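Local coordinates for protein thymidylate synthase ThyX (Streptomyces cacaoi subsp. asoensis, PDB 4P5A) that methylates UMP and dUMP as a flavin-dependent homotetramer, probably taking the methyl group from methylenetetrahydrofolate and reducing power from NADPH, at residues N93-A97 with R98-V102; I53-L56 with M57-H61; P205-E208 with I209-V212; F149-Y152 with Q153-L156. One frame throughout, in Å; residues are numbered along the deposited sequence.

Contact 1: N93-A97 with R98-V102; sequences NEESA and RYREV. With 5BU (5-bromo-uridine-5'-monophosphate), chain G.
S96 turns its hydroxyl into the bend made by R98 and Y99. With chi1 at 165°, OG lies anti to the backbone N, on the carbonyl side, and faces into the turn: Y99 N donates to S96 OG at 3.0 Å, while OG itself gives its proton to phosphate oxygen OP3 of the bound 5-bromo-UMP at 2.6 Å. The carbonyl of S96 closes the turn by accepting R100 N at 3.0 Å. Backbone N-H groups complete the phosphate grip, A97 N on OP1 and R98 N on OP3, the latter almost straight at 175°. R98 then runs past the bromine side of the base, its chain bending at chi3 to bring NH1 to O4 at 2.7 Å; at the ribose, E94 OE1 accepts from O3' at 2.7 Å. Away from the ligand, E95 and R100 form a loose salt bridge, OE1 to NH2 3.5 Å, the carboxylate plane standing 86° to the guanidinium it meets at the edge. A97 CB packs on V102 CG2. R98 also meets E163 in its own chain, and Y124 of a second subunit by a cation-pi contact, so the nucleotide site is built at a subunit boundary. The loop leaves strand 91-94, beside strand 174-181, and its far end lies against helix 131-157.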
loop_
_atom_site.group_PDB
_atom_site.type_symbol
_atom_site.label_atom_id
_atom_site.label_comp_id
_atom_site.label_asym_id
_atom_site.label_seq_id
_atom_site.Cartn_x
_atom_site.Cartn_y
_atom_site.Cartn_z
ATOM N N ASN B 93 10.356 1.909 12.194
ATOM C CA ASN B 93 10.913 0.857 13.065
ATOM C C ASN B 93 11.113 1.559 14.397
ATOM O O ASN B 93 11.810 2.566 14.456
ATOM C CB ASN B 93 12.267 0.313 12.624
ATOM C CG ASN B 93 12.557 -1.013 13.385
ATOM O OD1 ASN B 93 13.582 -1.110 14.172
ATOM N ND2 ASN B 93 11.636 -1.982 13.262
ATOM N N GLU B 94 10.476 0.996 15.445
ATOM C CA GLU B 94 10.382 1.629 16.756
ATOM C C GLU B 94 11.101 0.775 17.816
ATOM O O GLU B 94 11.145 -0.463 17.722
ATOM C CB GLU B 94 8.865 1.722 17.058
ATOM C CG GLU B 94 8.541 2.503 18.382
ATOM C CD GLU B 94 7.056 2.644 18.690
ATOM O OE1 GLU B 94 6.127 2.206 17.918
ATOM O OE2 GLU B 94 6.818 3.111 19.828
ATOM N N GLU B 95 11.616 1.428 18.852
ATOM C CA GLU B 95 12.194 0.700 19.961
ATOM C C GLU B 95 11.102 -0.064 20.637
ATOM O O GLU B 95 9.986 0.398 20.769
ATOM C CB GLU B 95 12.683 1.775 20.955
ATOM C CG GLU B 95 13.693 1.222 21.922
ATOM C CD GLU B 95 14.636 2.350 22.367
ATOM O OE1 GLU B 95 15.791 2.493 21.810
ATOM O OE2 GLU B 95 14.157 3.124 23.214
ATOM N N SER B 96 11.430 -1.269 21.076
ATOM C CA SER B 96 10.451 -2.152 21.646
ATOM C C SER B 96 10.497 -2.277 23.209
ATOM O O SER B 96 11.536 -2.518 23.736
ATOM C CB SER B 96 10.731 -3.510 21.055
ATOM O OG SER B 96 10.046 -4.533 21.820
ATOM N N ALA B 97 9.335 -2.192 23.859
ATOM C CA ALA B 97 9.216 -2.478 25.305
ATOM C C ALA B 97 9.161 -3.940 25.618
ATOM O O ALA B 97 9.396 -4.326 26.783
ATOM C CB ALA B 97 7.981 -1.728 25.889
ATOM N N ARG B 98 8.801 -4.812 24.645
ATOM C CA ARG B 98 8.986 -6.254 24.886
ATOM C C ARG B 98 10.460 -6.558 24.983
ATOM O O ARG B 98 10.843 -7.456 25.743
ATOM C CB ARG B 98 8.432 -7.053 23.673
ATOM C CG ARG B 98 6.896 -6.836 23.486
ATOM C CD ARG B 98 6.491 -7.765 22.353
ATOM N NE ARG B 98 6.529 -9.197 22.804
ATOM C CZ ARG B 98 6.714 -10.249 21.999
ATOM N NH1 ARG B 98 6.941 -10.069 20.663
ATOM N NH2 ARG B 98 6.688 -11.498 22.527
ATOM N N TYR B 99 11.294 -5.821 24.227
ATOM C CA TYR B 99 12.710 -6.156 24.043
ATOM C C TYR B 99 13.591 -5.493 25.123
ATOM O O TYR B 99 14.509 -6.107 25.622
ATOM C CB TYR B 99 13.203 -5.709 22.683
ATOM C CG TYR B 99 14.600 -6.174 22.338
ATOM C CD1 TYR B 99 14.819 -7.430 21.746
ATOM C CD2 TYR B 99 15.725 -5.343 22.572
ATOM C CE1 TYR B 99 16.189 -7.840 21.397
ATOM C CE2 TYR B 99 17.043 -5.772 22.246
ATOM C CZ TYR B 99 17.247 -7.001 21.687
ATOM O OH TYR B 99 18.552 -7.398 21.360
ATOM N N ARG B 100 13.272 -4.279 25.513
ATOM C CA ARG B 100 14.190 -3.560 26.382
ATOM C C ARG B 100 13.378 -2.818 27.436
ATOM O O ARG B 100 12.255 -2.382 27.151
ATOM C CB ARG B 100 14.976 -2.543 25.570
ATOM C CG ARG B 100 16.163 -1.903 26.424
ATOM C CD ARG B 100 17.317 -1.319 25.570
ATOM N NE ARG B 100 17.016 0.040 25.080
ATOM C CZ ARG B 100 17.404 1.192 25.662
ATOM N NH1 ARG B 100 18.144 1.184 26.777
ATOM N NH2 ARG B 100 17.056 2.370 25.124
ATOM N N GLU B 101 13.963 -2.670 28.645
ATOM C CA GLU B 101 13.294 -1.893 29.698
ATOM C C GLU B 101 13.091 -0.454 29.266
ATOM O O GLU B 101 13.933 0.141 28.588
ATOM C CB GLU B 101 14.170 -1.920 30.931
ATOM C CG GLU B 101 13.683 -1.097 32.084
ATOM C CD GLU B 101 14.532 -1.363 33.385
ATOM O OE1 GLU B 101 14.484 -0.473 34.290
ATOM O OE2 GLU B 101 15.183 -2.471 33.487
ATOM N N VAL B 102 11.946 0.115 29.668
ATOM C CA VAL B 102 11.578 1.413 29.198
ATOM C C VAL B 102 12.197 2.420 30.176
ATOM O O VAL B 102 12.191 2.182 31.422
ATOM C CB VAL B 102 10.007 1.563 29.260
ATOM C CG1 VAL B 102 9.544 3.046 28.871
ATOM C CG2 VAL B 102 9.338 0.463 28.320
HETATM P P 5BU G . 6.322 -3.048 21.922
HETATM O OP1 5BU G . 6.529 -1.840 22.744
HETATM O OP2 5BU G . 5.034 -3.737 22.060
HETATM O OP3 5BU G . 7.491 -3.910 21.774
HETATM O "O5'" 5BU G . 6.149 -2.486 20.425
HETATM C "C5'" 5BU G . 7.025 -1.439 19.979
HETATM C "C4'" 5BU G . 6.592 -1.081 18.530
HETATM O "O4'" 5BU G . 7.028 -2.221 17.627
HETATM C "C3'" 5BU G . 5.123 -0.915 18.237
HETATM O "O3'" 5BU G . 4.984 -0.029 17.041
HETATM C "C2'" 5BU G . 4.698 -2.321 17.895
HETATM O "O2'" 5BU G . 3.571 -2.252 17.090
HETATM C "C1'" 5BU G . 5.863 -2.920 17.145
HETATM N N1 5BU G . 6.002 -4.364 17.604
HETATM C C2 5BU G . 5.006 -5.266 17.242
HETATM O O2 5BU G . 4.127 -4.832 16.469
HETATM N N3 5BU G . 5.080 -6.568 17.664
HETATM C C4 5BU G . 6.136 -7.069 18.441
HETATM O O4 5BU G . 6.053 -8.221 18.878
HETATM C C5 5BU G . 7.104 -6.154 18.766
HETATM C C6 5BU G . 7.077 -4.842 18.371
HETATM BR BR 5BU G . 8.673 -6.730 19.684
HETATM O O HOH W 1 14.287 1.523 26.281
#

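Contact 2: I53-L56 with M57-H61; sequences IRYL and MRSRH. With FAD (flavin-adenine dinucleotide), chain L.
H61 lies across the end of L56, its CD2 3.5 Å from L56 CD2, just beyond a Schellman motif that ends helix 48-58. The imidazole is part of the flavin site: FAD N5 sits over one face, offset toward the rim, and O2' of the ribityl chain lies at the ring edge, 3.2 Å from H61 CE1. Behind the ring, the helix end holds the backbone of H61. H61 N returns to L56 O at 2.8 Å, with the donor in the carbonyl plane, and R60 N makes a weak bond to M57 O; R60, with a positive phi of 48°, turns the chain out of the helix. One step back, Y55 O is gripped twice, by S59 N and S59 OG from opposite faces of its plane. The same OG lies over one face of the Y55 ring, 3.4 Å from Y55 CE1, while Y55 OH bonds to G122 O of the fourth subunit. R58 places CG between its backbone N and carbonyl carbon (chi1 87°), and the extended chain beyond it runs back along the last turn. Its guanidinium stands 79° to the Y55 ring, and NH1 comes to the ring edge, 3.9 Å from Y55 CD1.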
loop_
_atom_site.group_PDB
_atom_site.type_symbol
_atom_site.label_atom_id
_atom_site.label_comp_id
_atom_site.label_asym_id
_atom_site.label_seq_id
_atom_site.Cartn_x
_atom_site.Cartn_y
_atom_site.Cartn_z
ATOM N N ILE B 53 7.124 21.537 -11.756
ATOM C CA ILE B 53 6.654 21.074 -10.438
ATOM C C ILE B 53 5.301 21.686 -10.182
ATOM O O ILE B 53 4.456 21.017 -9.634
ATOM C CB ILE B 53 7.678 21.389 -9.364
ATOM C CG1 ILE B 53 8.809 20.288 -9.524
ATOM C CG2 ILE B 53 7.116 21.412 -7.914
ATOM C CD1 ILE B 53 10.067 20.494 -8.682
ATOM N N ARG B 54 5.114 22.949 -10.537
ATOM C CA ARG B 54 3.762 23.581 -10.338
ATOM C C ARG B 54 2.714 22.915 -11.179
ATOM O O ARG B 54 1.623 22.650 -10.656
ATOM C CB ARG B 54 3.832 25.080 -10.547
ATOM C CG ARG B 54 4.667 25.815 -9.454
ATOM C CD ARG B 54 4.818 27.336 -9.838
ATOM N NE ARG B 54 3.542 28.046 -10.157
ATOM C CZ ARG B 54 2.696 28.582 -9.257
ATOM N NH1 ARG B 54 1.605 29.289 -9.690
ATOM N NH2 ARG B 54 2.940 28.477 -7.935
ATOM N N TYR B 55 3.045 22.533 -12.390
ATOM C CA TYR B 55 2.160 21.819 -13.264
ATOM C C TYR B 55 1.807 20.459 -12.651
ATOM O O TYR B 55 0.617 20.072 -12.556
ATOM C CB TYR B 55 2.782 21.620 -14.649
ATOM C CG TYR B 55 2.010 20.605 -15.476
ATOM C CD1 TYR B 55 0.777 20.930 -16.093
ATOM C CD2 TYR B 55 2.497 19.315 -15.620
ATOM C CE1 TYR B 55 0.057 19.918 -16.846
ATOM C CE2 TYR B 55 1.812 18.321 -16.340
ATOM C CZ TYR B 55 0.595 18.614 -16.945
ATOM O OH TYR B 55 -0.037 17.574 -17.637
ATOM N N LEU B 56 2.820 19.733 -12.172
ATOM C CA LEU B 56 2.435 18.431 -11.590
ATOM C C LEU B 56 1.591 18.609 -10.370
ATOM O O LEU B 56 0.717 17.751 -10.117
ATOM C CB LEU B 56 3.703 17.630 -11.125
ATOM C CG LEU B 56 4.687 17.356 -12.274
ATOM C CD1 LEU B 56 6.058 16.976 -11.747
ATOM C CD2 LEU B 56 4.171 16.299 -13.268
ATOM N N MET B 57 1.846 19.640 -9.558
ATOM C CA MET B 57 1.157 19.812 -8.256
ATOM C C MET B 57 -0.252 20.110 -8.570
ATOM O O MET B 57 -1.160 19.564 -7.910
ATOM C CB MET B 57 1.805 20.979 -7.464
ATOM C CG MET B 57 1.469 21.256 -5.953
ATOM S SD MET B 57 1.799 19.838 -4.914
ATOM C CE MET B 57 3.661 19.882 -4.919
ATOM N N ARG B 58 -0.515 20.957 -9.573
ATOM C CA ARG B 58 -1.921 21.341 -9.775
ATOM C C ARG B 58 -2.745 20.322 -10.558
ATOM O O ARG B 58 -3.973 20.275 -10.403
ATOM C CB ARG B 58 -2.028 22.764 -10.280
ATOM C CG ARG B 58 -1.930 22.863 -11.731
ATOM C CD ARG B 58 -1.994 24.371 -12.202
ATOM N NE ARG B 58 -1.853 24.336 -13.655
ATOM C CZ ARG B 58 -0.729 24.581 -14.340
ATOM N NH1 ARG B 58 -0.763 24.462 -15.670
ATOM N NH2 ARG B 58 0.407 24.984 -13.724
ATOM N N SER B 59 -2.055 19.468 -11.295
ATOM C CA SER B 59 -2.627 18.396 -12.059
ATOM C C SER B 59 -2.695 17.102 -11.198
ATOM O O SER B 59 -3.169 16.089 -11.704
ATOM C CB SER B 59 -1.784 18.065 -13.284
ATOM O OG SER B 59 -1.755 19.205 -14.104
ATOM N N ARG B 60 -2.310 17.188 -9.925
ATOM C CA ARG B 60 -2.255 15.994 -9.009
ATOM C C ARG B 60 -1.524 14.843 -9.692
ATOM O O ARG B 60 -1.927 13.624 -9.566
ATOM C CB ARG B 60 -3.676 15.526 -8.626
ATOM C CG ARG B 60 -4.434 16.566 -7.834
ATOM C CD ARG B 60 -5.728 15.899 -7.240
ATOM N NE ARG B 60 -6.528 15.409 -8.379
ATOM C CZ ARG B 60 -7.705 14.793 -8.171
ATOM N NH1 ARG B 60 -8.424 14.360 -9.216
ATOM N NH2 ARG B 60 -8.065 14.577 -6.894
ATOM N N HIS B 61 -0.440 15.176 -10.412
ATOM C CA HIS B 61 0.398 14.097 -10.959
ATOM C C HIS B 61 1.476 13.889 -9.871
ATOM O O HIS B 61 2.613 14.408 -9.930
ATOM C CB HIS B 61 0.893 14.380 -12.431
ATOM C CG HIS B 61 1.723 13.262 -13.061
ATOM N ND1 HIS B 61 1.568 11.916 -12.728
ATOM C CD2 HIS B 61 2.627 13.271 -14.087
ATOM C CE1 HIS B 61 2.397 11.167 -13.451
ATOM N NE2 HIS B 61 3.059 11.961 -14.286
HETATM P PA FAD L . -2.843 4.661 -6.229
HETATM O O1A FAD L . -4.052 3.987 -6.055
HETATM O O2A FAD L . -1.689 3.836 -6.617
HETATM O O5B FAD L . -2.508 5.294 -4.786
HETATM C C5B FAD L . -3.483 5.953 -4.141
HETATM C C4B FAD L . -2.869 7.083 -3.204
HETATM O O4B FAD L . -2.207 6.239 -2.222
HETATM C C3B FAD L . -1.765 7.947 -3.802
HETATM O O3B FAD L . -2.489 9.062 -4.334
HETATM C C2B FAD L . -0.947 8.344 -2.599
HETATM O O2B FAD L . -1.640 9.336 -1.764
HETATM C C1B FAD L . -0.933 6.985 -1.898
HETATM N N9A FAD L . 0.211 6.112 -2.273
HETATM C C8A FAD L . 0.141 4.820 -2.719
HETATM N N7A FAD L . 1.427 4.344 -2.805
HETATM C C5A FAD L . 2.293 5.334 -2.438
HETATM C C6A FAD L . 3.674 5.392 -2.374
HETATM N N6A FAD L . 4.453 4.337 -2.628
HETATM N N1A FAD L . 4.246 6.558 -1.936
HETATM C C2A FAD L . 3.478 7.593 -1.590
HETATM N N3A FAD L . 2.104 7.549 -1.633
HETATM C C4A FAD L . 1.496 6.435 -2.088
HETATM N N1 FAD L . 1.837 7.504 -15.190
HETATM C C2 FAD L . 3.011 7.428 -15.779
HETATM O O2 FAD L . 3.830 6.550 -15.456
HETATM N N3 FAD L . 3.391 8.370 -16.749
HETATM C C4 FAD L . 2.572 9.412 -17.098
HETATM O O4 FAD L . 2.955 10.248 -17.958
HETATM C C4X FAD L . 1.297 9.514 -16.476
HETATM N N5 FAD L . 0.452 10.540 -16.790
HETATM C C5X FAD L . -0.856 10.500 -16.285
HETATM C C6 FAD L . -1.848 11.446 -16.736
HETATM C C7 FAD L . -3.155 11.320 -16.209
HETATM C C7M FAD L . -4.175 12.406 -16.723
HETATM C C8 FAD L . -3.548 10.321 -15.299
HETATM C C8M FAD L . -4.944 10.143 -14.637
HETATM C C9 FAD L . -2.572 9.406 -14.890
HETATM C C9A FAD L . -1.263 9.518 -15.352
HETATM N N10 FAD L . -0.314 8.525 -14.958
HETATM C C10 FAD L . 0.918 8.545 -15.525
HETATM C "C1'" FAD L . -0.623 7.504 -13.926
HETATM C "C2'" FAD L . -0.432 8.216 -12.514
HETATM O "O2'" FAD L . 0.940 8.637 -12.267
HETATM C "C3'" FAD L . -0.796 7.233 -11.407
HETATM O "O3'" FAD L . -0.021 6.046 -11.563
HETATM C "C4'" FAD L . -2.302 6.847 -11.443
HETATM O "O4'" FAD L . -3.067 8.014 -11.652
HETATM C "C5'" FAD L . -2.734 6.239 -10.125
HETATM O "O5'" FAD L . -2.761 7.353 -9.144
HETATM P P FAD L . -2.218 7.105 -7.651
HETATM O O1P FAD L . -0.804 6.737 -7.627
HETATM O O2P FAD L . -2.504 8.443 -6.994
HETATM O O3P FAD L . -3.164 5.939 -7.133
#

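Contact 3: P205-E208 with I209-V212; sequences PQRE and IEMV
R207 lays its guanidinium over the M211 side chain, one turn on in the first turns of helix 207-223, with M211 CG 3.6 Å above the plane and over its centre. The two chains cross at about a right angle. R207 has CG opposite its backbone N and bends at chi2 (68°), which brings the charged end forward along the helix to E210 as well. There the salt bridge is formed by NH1 and OE2, 2.9 Å apart; the nitrogen arrives from above the carboxylate plane rather than within it, and the two flat groups are 75° apart. A second acid, E214, also binds R207 NH1. The other oxygen of E210 is held by H195 N and R196, so this glutamate links the helix start to the chain just after helix 183-193. Q206 is the N-cap residue, and its carbonyl accepts E210 N. Its side chain gives NE2 to E208 OE2 at 3.1 Å and bonds to R166 of the second subunit, close to the nucleotide site; E208 OE1 meets Y107 and R113. On another side P205 CB packs against I209 CG2 at 3.9 Å. A water bridges P205 O at 2.8 Å and E210 OE2 at 2.9 Å, donating to both.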
loop_
_atom_site.group_PDB
_atom_site.type_symbol
_atom_site.label_atom_id
_atom_site.label_comp_id
_atom_site.label_asym_id
_atom_site.label_seq_id
_atom_site.Cartn_x
_atom_site.Cartn_y
_atom_site.Cartn_z
ATOM N N PRO B 205 -5.543 18.079 13.618
ATOM C CA PRO B 205 -4.780 17.082 14.359
ATOM C C PRO B 205 -4.478 17.568 15.771
ATOM O O PRO B 205 -4.422 18.811 16.063
ATOM C CB PRO B 205 -3.425 17.101 13.589
ATOM C CG PRO B 205 -3.282 18.547 13.085
ATOM C CD PRO B 205 -4.734 18.855 12.656
ATOM N N GLN B 206 -4.180 16.640 16.621
ATOM C CA GLN B 206 -3.669 16.940 17.933
ATOM C C GLN B 206 -2.395 17.752 17.887
ATOM O O GLN B 206 -1.517 17.516 17.056
ATOM C CB GLN B 206 -3.486 15.630 18.739
ATOM C CG GLN B 206 -3.008 15.893 20.199
ATOM C CD GLN B 206 -3.496 14.906 21.261
ATOM O OE1 GLN B 206 -4.234 14.026 20.982
ATOM N NE2 GLN B 206 -3.153 15.191 22.592
ATOM N N ARG B 207 -2.230 18.715 18.835
ATOM C CA ARG B 207 -1.044 19.537 18.719
ATOM C C ARG B 207 0.313 18.775 18.671
ATOM O O ARG B 207 1.265 19.175 17.961
ATOM C CB ARG B 207 -1.066 20.495 19.952
ATOM C CG ARG B 207 0.173 21.373 19.924
ATOM C CD ARG B 207 0.150 22.391 18.724
ATOM N NE ARG B 207 1.427 23.146 18.831
ATOM C CZ ARG B 207 2.253 23.392 17.818
ATOM N NH1 ARG B 207 1.916 23.040 16.591
ATOM N NH2 ARG B 207 3.420 24.014 18.034
ATOM N N GLU B 208 0.421 17.658 19.400
ATOM C CA GLU B 208 1.709 16.987 19.484
ATOM C C GLU B 208 2.142 16.371 18.152
ATOM O O GLU B 208 3.331 16.492 17.727
ATOM C CB GLU B 208 1.708 15.927 20.610
ATOM C CG GLU B 208 1.774 16.559 22.108
ATOM C CD GLU B 208 0.437 17.165 22.570
ATOM O OE1 GLU B 208 0.457 18.070 23.451
ATOM O OE2 GLU B 208 -0.628 16.880 21.990
ATOM N N ILE B 209 1.221 15.709 17.441
ATOM C CA ILE B 209 1.616 15.267 16.101
ATOM C C ILE B 209 1.872 16.394 15.142
ATOM O O ILE B 209 2.769 16.299 14.275
ATOM C CB ILE B 209 0.605 14.167 15.511
ATOM C CG1 ILE B 209 1.158 13.562 14.190
ATOM C CG2 ILE B 209 -0.739 14.853 15.210
ATOM C CD1 ILE B 209 2.432 12.708 14.481
ATOM N N GLU B 210 1.206 17.516 15.404
ATOM C CA GLU B 210 1.464 18.700 14.578
ATOM C C GLU B 210 2.898 19.171 14.826
ATOM O O GLU B 210 3.538 19.652 13.899
ATOM C CB GLU B 210 0.470 19.806 14.872
ATOM C CG GLU B 210 0.681 21.015 13.903
ATOM C CD GLU B 210 -0.350 22.112 14.166
ATOM O OE1 GLU B 210 -0.754 22.651 13.159
ATOM O OE2 GLU B 210 -0.676 22.478 15.355
ATOM N N MET B 211 3.388 19.122 16.070
ATOM C CA MET B 211 4.806 19.456 16.314
ATOM C C MET B 211 5.792 18.581 15.568
ATOM O O MET B 211 6.824 19.059 15.087
ATOM C CB MET B 211 5.088 19.410 17.819
ATOM C CG MET B 211 4.211 20.452 18.600
ATOM S SD MET B 211 4.300 20.067 20.381
ATOM C CE MET B 211 6.048 20.304 20.721
ATOM N N VAL B 212 5.480 17.290 15.482
ATOM C CA VAL B 212 6.296 16.374 14.650
ATOM C C VAL B 212 6.258 16.862 13.245
ATOM O O VAL B 212 7.344 16.966 12.556
ATOM C CB VAL B 212 5.748 14.913 14.743
ATOM C CG1 VAL B 212 6.479 13.978 13.707
ATOM C CG2 VAL B 212 5.886 14.349 16.216
HETATM O O HOH W 2 -3.213 21.352 16.343
#

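Contact 4: F149-Y152 with Q153-L156; sequences FEEY and QRLL
Q153 folds back beside F149, pointing the same way with ring and amide 30° apart. Its CG lies 3.5 Å from F149 CE1, and the bend at chi2 (-58°) carries NE2 to the neighbourhood of the Y152 ring. That amide nitrogen has its polar partner in E101, on the nucleotide loop. R154 then grips E151 side-on, NE to OE1 at 3.1 Å and NH2 to OE2 at 3.1 Å; both oxygens lie close to the guanidinium plane, and the NH2 bond is nearly straight at 175°. The same NH2 makes a weak bond to E150 OE2 at 2.9 Å, whose carboxylate stands across the guanidinium plane. E151 OE1 has a further partner, S140 OG of the second subunit. L155 rests CG on E151 O at 3.3 Å and packs against A165 of its own chain and S140 of the second subunit. L156 puts CD1 over one face of the Y152 ring, a CH-pi contact 3.8 Å from the centroid, while Y152 OH bonds to V102 N. E150, E151 and R154 form an i to i+3 and i+4 salt-bridge network on helix 131-157, whose F149, Y152 and L156 side packs on its own chain while E151, R154 and L155 face the second subunit.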
loop_
_atom_site.group_PDB
_atom_site.type_symbol
_atom_site.label_atom_id
_atom_site.label_comp_id
_atom_site.label_asym_id
_atom_site.label_seq_id
_atom_site.Cartn_x
_atom_site.Cartn_y
_atom_site.Cartn_z
ATOM N N PHE B 149 5.437 4.192 37.222
ATOM C CA PHE B 149 6.804 3.788 37.049
ATOM C C PHE B 149 7.251 2.985 38.269
ATOM O O PHE B 149 8.069 2.034 38.137
ATOM C CB PHE B 149 7.686 4.961 36.734
ATOM C CG PHE B 149 9.004 4.537 36.240
ATOM C CD1 PHE B 149 10.083 4.538 37.062
ATOM C CD2 PHE B 149 9.121 3.975 34.939
ATOM C CE1 PHE B 149 11.336 4.057 36.595
ATOM C CE2 PHE B 149 10.365 3.532 34.440
ATOM C CZ PHE B 149 11.464 3.538 35.296
ATOM N N GLU B 150 6.752 3.354 39.449
ATOM C CA GLU B 150 7.182 2.606 40.656
ATOM C C GLU B 150 6.686 1.140 40.557
ATOM O O GLU B 150 7.426 0.167 40.911
ATOM C CB GLU B 150 6.637 3.345 41.896
ATOM C CG GLU B 150 6.604 2.503 43.165
ATOM C CD GLU B 150 5.787 3.219 44.257
ATOM O OE1 GLU B 150 5.676 4.476 44.191
ATOM O OE2 GLU B 150 5.224 2.510 45.129
ATOM N N GLU B 151 5.464 0.971 40.027
ATOM C CA GLU B 151 4.919 -0.361 39.848
ATOM C C GLU B 151 5.605 -1.124 38.708
ATOM O O GLU B 151 5.783 -2.334 38.818
ATOM C CB GLU B 151 3.383 -0.375 39.640
ATOM C CG GLU B 151 2.533 0.186 40.824
ATOM C CD GLU B 151 2.811 -0.571 42.162
ATOM O OE1 GLU B 151 3.205 -1.765 42.162
ATOM O OE2 GLU B 151 2.727 0.138 43.201
ATOM N N TYR B 152 5.965 -0.423 37.623
ATOM C CA TYR B 152 6.713 -1.063 36.538
ATOM C C TYR B 152 8.019 -1.603 37.114
ATOM O O TYR B 152 8.370 -2.766 36.894
ATOM C CB TYR B 152 7.009 -0.014 35.469
ATOM C CG TYR B 152 7.876 -0.451 34.347
ATOM C CD1 TYR B 152 9.111 0.166 34.075
ATOM C CD2 TYR B 152 7.421 -1.467 33.473
ATOM C CE1 TYR B 152 9.914 -0.222 32.980
ATOM C CE2 TYR B 152 8.233 -1.864 32.349
ATOM C CZ TYR B 152 9.452 -1.219 32.123
ATOM O OH TYR B 152 10.256 -1.602 31.083
ATOM N N GLN B 153 8.726 -0.761 37.863
ATOM C CA GLN B 153 10.023 -1.248 38.403
ATOM C C GLN B 153 9.833 -2.373 39.414
ATOM O O GLN B 153 10.661 -3.279 39.483
ATOM C CB GLN B 153 10.735 -0.073 39.083
ATOM C CG GLN B 153 11.342 0.926 38.131
ATOM C CD GLN B 153 12.354 0.297 37.194
ATOM O OE1 GLN B 153 13.264 -0.341 37.643
ATOM N NE2 GLN B 153 12.182 0.492 35.856
ATOM N N ARG B 154 8.778 -2.286 40.220
ATOM C CA ARG B 154 8.505 -3.375 41.190
ATOM C C ARG B 154 8.259 -4.697 40.491
ATOM O O ARG B 154 8.776 -5.774 40.910
ATOM C CB ARG B 154 7.241 -3.089 42.016
ATOM C CG ARG B 154 7.202 -3.929 43.331
ATOM C CD ARG B 154 5.882 -3.844 44.094
ATOM N NE ARG B 154 5.344 -2.495 44.249
ATOM C CZ ARG B 154 5.813 -1.509 45.032
ATOM N NH1 ARG B 154 6.890 -1.617 45.846
ATOM N NH2 ARG B 154 5.174 -0.365 45.001
ATOM N N LEU B 155 7.476 -4.656 39.409
ATOM C CA LEU B 155 7.255 -5.854 38.600
ATOM C C LEU B 155 8.542 -6.379 38.014
ATOM O O LEU B 155 8.785 -7.594 38.128
ATOM C CB LEU B 155 6.213 -5.642 37.499
ATOM C CG LEU B 155 4.810 -5.443 38.091
ATOM C CD1 LEU B 155 3.892 -4.787 36.950
ATOM C CD2 LEU B 155 4.202 -6.764 38.755
ATOM N N LEU B 156 9.310 -5.509 37.360
ATOM C CA LEU B 156 10.637 -5.919 36.799
ATOM C C LEU B 156 11.542 -6.542 37.889
ATOM O O LEU B 156 12.109 -7.626 37.688
ATOM C CB LEU B 156 11.393 -4.820 36.124
ATOM C CG LEU B 156 10.745 -4.108 34.908
ATOM C CD1 LEU B 156 11.598 -2.983 34.412
ATOM C CD2 LEU B 156 10.579 -5.226 33.754
#

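How the contacts relate
Following the chain from the N terminus, contact 2 comes first and ends helix 48-58 at the flavin; contact 1 then closes the turn after strand 91-94, contact 4 lies late in helix 131-157, and contact 3 starts helix 207-223. All four are local and in series, so none nests in or crosses another. Contacts 1 and 4 meet directly, two side chains of the long helix bonding to the end of the nucleotide loop. Contact 2 lies across the chain's centre from contact 1, the centres about 41 Å apart. Contacts 1, 3 and 4 all touch the second subunit, where R98 packs on Q206 across the boundary.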